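Local coordinates for hypothetical protein (Pseudomonas aeruginosa, PDB 2H9F) that probably isomerises methylaconitate, as a PrpF-family isomerase that assembles from two chains, at residues T13-K21 and L165-A173. Residues are numbered along the deposited sequence; the frame is centred on the assembly and turned at random.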
loop_
_atom_site.group_PDB
_atom_site.type_symbol
_atom_site.label_atom_id
_atom_site.label_comp_id
_atom_site.label_asym_id
_atom_site.label_seq_id
_atom_site.Cartn_x
_atom_site.Cartn_y
_atom_site.Cartn_z
ATOM N N THR A 13 6.617 -16.525 3.470
ATOM C CA THR A 13 5.487 -16.619 2.565
ATOM C C THR A 13 4.609 -15.390 2.799
ATOM O O THR A 13 4.252 -15.031 3.948
ATOM C CB THR A 13 4.728 -17.912 2.789
ATOM O OG1 THR A 13 5.682 -18.989 2.774
ATOM C CG2 THR A 13 3.663 -18.136 1.671
ATOM N N TYR A 14 4.262 -14.751 1.690
ATOM C CA TYR A 14 3.432 -13.581 1.750
ATOM C C TYR A 14 2.046 -13.980 1.277
ATOM O O TYR A 14 1.861 -14.415 0.138
ATOM C CB TYR A 14 4.065 -12.481 0.906
ATOM C CG TYR A 14 3.396 -11.129 0.967
ATOM C CD1 TYR A 14 3.213 -10.457 2.159
ATOM C CD2 TYR A 14 2.939 -10.526 -0.176
ATOM C CE1 TYR A 14 2.608 -9.175 2.214
ATOM C CE2 TYR A 14 2.337 -9.256 -0.136
ATOM C CZ TYR A 14 2.151 -8.608 1.038
ATOM O OH TYR A 14 1.557 -7.390 1.026
ATOM N N LEU A 15 1.084 -13.874 2.187
ATOM C CA LEU A 15 -0.275 -14.379 1.933
ATOM C C LEU A 15 -1.286 -13.280 2.164
ATOM O O LEU A 15 -1.133 -12.430 3.070
ATOM C CB LEU A 15 -0.698 -15.455 2.946
ATOM C CG LEU A 15 -0.098 -16.847 2.951
ATOM C CD1 LEU A 15 0.912 -16.941 4.023
ATOM C CD2 LEU A 15 -1.222 -17.902 3.160
ATOM N N ARG A 16 -2.373 -13.386 1.416
ATOM C CA ARG A 16 -3.625 -12.749 1.761
ATOM C C ARG A 16 -4.430 -13.691 2.613
ATOM O O ARG A 16 -4.667 -14.833 2.227
ATOM C CB ARG A 16 -4.476 -12.453 0.547
ATOM C CG ARG A 16 -5.789 -11.805 0.954
ATOM C CD ARG A 16 -6.750 -11.551 -0.185
ATOM N NE ARG A 16 -7.147 -12.745 -0.952
ATOM C CZ ARG A 16 -8.016 -13.661 -0.530
ATOM N NH1 ARG A 16 -8.543 -13.591 0.680
ATOM N NH2 ARG A 16 -8.312 -14.669 -1.321
ATOM N N GLY A 17 -4.845 -13.198 3.766
ATOM C CA GLY A 17 -5.722 -13.942 4.687
ATOM C C GLY A 17 -6.922 -13.068 4.929
ATOM O O GLY A 17 -6.825 -11.992 5.538
ATOM N N GLY A 18 -8.054 -13.508 4.428
ATOM C CA GLY A 18 -9.242 -12.684 4.467
ATOM C C GLY A 18 -8.976 -11.361 3.771
ATOM O O GLY A 18 -8.586 -11.351 2.621
ATOM N N THR A 19 -9.200 -10.245 4.476
ATOM C CA THR A 19 -9.083 -8.909 3.867
ATOM C C THR A 19 -7.800 -8.183 4.341
ATOM O O THR A 19 -7.736 -6.950 4.273
ATOM C CB THR A 19 -10.332 -8.043 4.177
ATOM O OG1 THR A 19 -10.505 -8.008 5.595
ATOM C CG2 THR A 19 -11.584 -8.604 3.538
ATOM N N SER A 20 -6.799 -8.962 4.775
ATOM C CA SER A 20 -5.492 -8.486 5.131
ATOM C C SER A 20 -4.402 -9.237 4.374
ATOM O O SER A 20 -4.632 -10.331 3.862
ATOM C CB SER A 20 -5.234 -8.725 6.633
ATOM O OG SER A 20 -6.114 -7.952 7.410
ATOM N N LYS A 21 -3.206 -8.623 4.317
ATOM C CA LYS A 21 -1.991 -9.283 3.805
ATOM C C LYS A 21 -1.001 -9.348 4.962
ATOM O O LYS A 21 -0.901 -8.422 5.740
ATOM C CB LYS A 21 -1.371 -8.521 2.645
ATOM C CG LYS A 21 -2.230 -8.547 1.405
ATOM C CD LYS A 21 -1.504 -8.012 0.152
ATOM C CE LYS A 21 -1.342 -6.463 0.094
ATOM N NZ LYS A 21 -0.664 -6.044 -1.137
ATOM N N LEU A 165 -15.668 -12.976 -0.989
ATOM C CA LEU A 165 -15.626 -12.343 0.303
ATOM C C LEU A 165 -15.563 -10.837 0.052
ATOM O O LEU A 165 -14.726 -10.380 -0.720
ATOM C CB LEU A 165 -14.399 -12.819 1.066
ATOM C CG LEU A 165 -14.247 -12.342 2.514
ATOM C CD1 LEU A 165 -15.377 -12.886 3.372
ATOM C CD2 LEU A 165 -12.878 -12.776 2.993
ATOM N N ASP A 166 -16.454 -10.078 0.689
ATOM C CA ASP A 166 -16.418 -8.630 0.617
ATOM C C ASP A 166 -15.024 -8.105 0.973
ATOM O O ASP A 166 -14.414 -8.518 1.961
ATOM C CB ASP A 166 -17.508 -8.002 1.507
ATOM C CG ASP A 166 -17.603 -6.453 1.366
ATOM O OD1 ASP A 166 -17.916 -5.947 0.269
ATOM O OD2 ASP A 166 -17.399 -5.748 2.382
ATOM N N GLY A 167 -14.530 -7.196 0.141
ATOM C CA GLY A 167 -13.164 -6.646 0.299
ATOM C C GLY A 167 -12.052 -7.443 -0.350
ATOM O O GLY A 167 -10.907 -7.002 -0.346
ATOM N N VAL A 168 -12.377 -8.627 -0.880
ATOM C CA VAL A 168 -11.435 -9.447 -1.679
ATOM C C VAL A 168 -11.840 -9.408 -3.123
ATOM O O VAL A 168 -12.891 -9.863 -3.522
ATOM C CB VAL A 168 -11.408 -10.891 -1.193
ATOM C CG1 VAL A 168 -10.464 -11.768 -2.031
ATOM C CG2 VAL A 168 -11.001 -10.900 0.279
ATOM N N THR A 169 -10.941 -8.866 -3.914
ATOM C CA THR A 169 -11.195 -8.554 -5.277
ATOM C C THR A 169 -11.608 -9.798 -6.049
ATOM O O THR A 169 -12.553 -9.770 -6.801
ATOM C CB THR A 169 -9.871 -7.940 -5.869
ATOM O OG1 THR A 169 -9.322 -6.969 -4.954
ATOM C CG2 THR A 169 -10.127 -7.356 -7.229
ATOM N N PHE A 170 -10.865 -10.896 -5.876
ATOM C CA PHE A 170 -11.104 -12.094 -6.697
ATOM C C PHE A 170 -11.554 -13.276 -5.822
ATOM O O PHE A 170 -11.115 -13.415 -4.700
ATOM C CB PHE A 170 -9.844 -12.489 -7.433
ATOM C CG PHE A 170 -9.262 -11.390 -8.285
ATOM C CD1 PHE A 170 -9.729 -11.177 -9.571
ATOM C CD2 PHE A 170 -8.264 -10.579 -7.793
ATOM C CE1 PHE A 170 -9.193 -10.176 -10.348
ATOM C CE2 PHE A 170 -7.751 -9.554 -8.553
ATOM C CZ PHE A 170 -8.204 -9.374 -9.836
ATOM N N PRO A 171 -12.433 -14.114 -6.347
ATOM C CA PRO A 171 -12.915 -15.283 -5.643
ATOM C C PRO A 171 -11.829 -16.337 -5.469
ATOM O O PRO A 171 -10.859 -16.396 -6.246
ATOM C CB PRO A 171 -14.079 -15.787 -6.523
ATOM C CG PRO A 171 -13.928 -15.206 -7.781
ATOM C CD PRO A 171 -13.072 -13.975 -7.666
ATOM N N ALA A 172 -11.988 -17.135 -4.427
ATOM C CA ALA A 172 -11.016 -18.132 -4.057
ATOM C C ALA A 172 -11.784 -19.217 -3.320
ATOM O O ALA A 172 -13.015 -19.172 -3.263
ATOM C CB ALA A 172 -9.912 -17.523 -3.221
ATOM N N ALA A 173 -11.074 -20.204 -2.784
ATOM C CA ALA A 173 -11.704 -21.337 -2.136
ATOM C C ALA A 173 -12.145 -20.916 -0.752
ATOM O O ALA A 173 -11.470 -20.121 -0.072
ATOM C CB ALA A 173 -10.699 -22.466 -2.053
HETATM O O HOH W 1 -8.528 -14.287 -4.251
#
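V168 lays its CG1 methyl over one face of the R16 guanidinium, 3.4 Å from CZ and centred on the group, while A172 CB meets the same group at its edge, 3.8 Å from NH2. R16 sets out fully extended, with CG anti to the backbone N (chi1 179°), then bends at chi3 (58°) to turn its flat end across V168. Four polar partners hold that plane: NH1 bonds to G18 O at 3.0 Å, lying in the carbonyl plane on a lone pair, and also to S380 OG; NE forms a salt bridge with D60 of the second subunit; and NH2 gives a hydrogen to a water that bridges to F170 O. G18 and T19 are the corners of a type II' beta turn that makes a hairpin of strands 7-17 and 20-26, and this tip meets a type II turn, L165 to V168, in the loop before strand 175-180. The V168 CG2 methyl sits 3.4 Å from G18 O, beside the R16 NH1 bond. T19 points its CG2 at the second turn, 3.2 Å from D166 O and close to G167, whose lack of a side chain leaves room for the methyl. L165 CD2 rests on G18 CA at 3.9 Å.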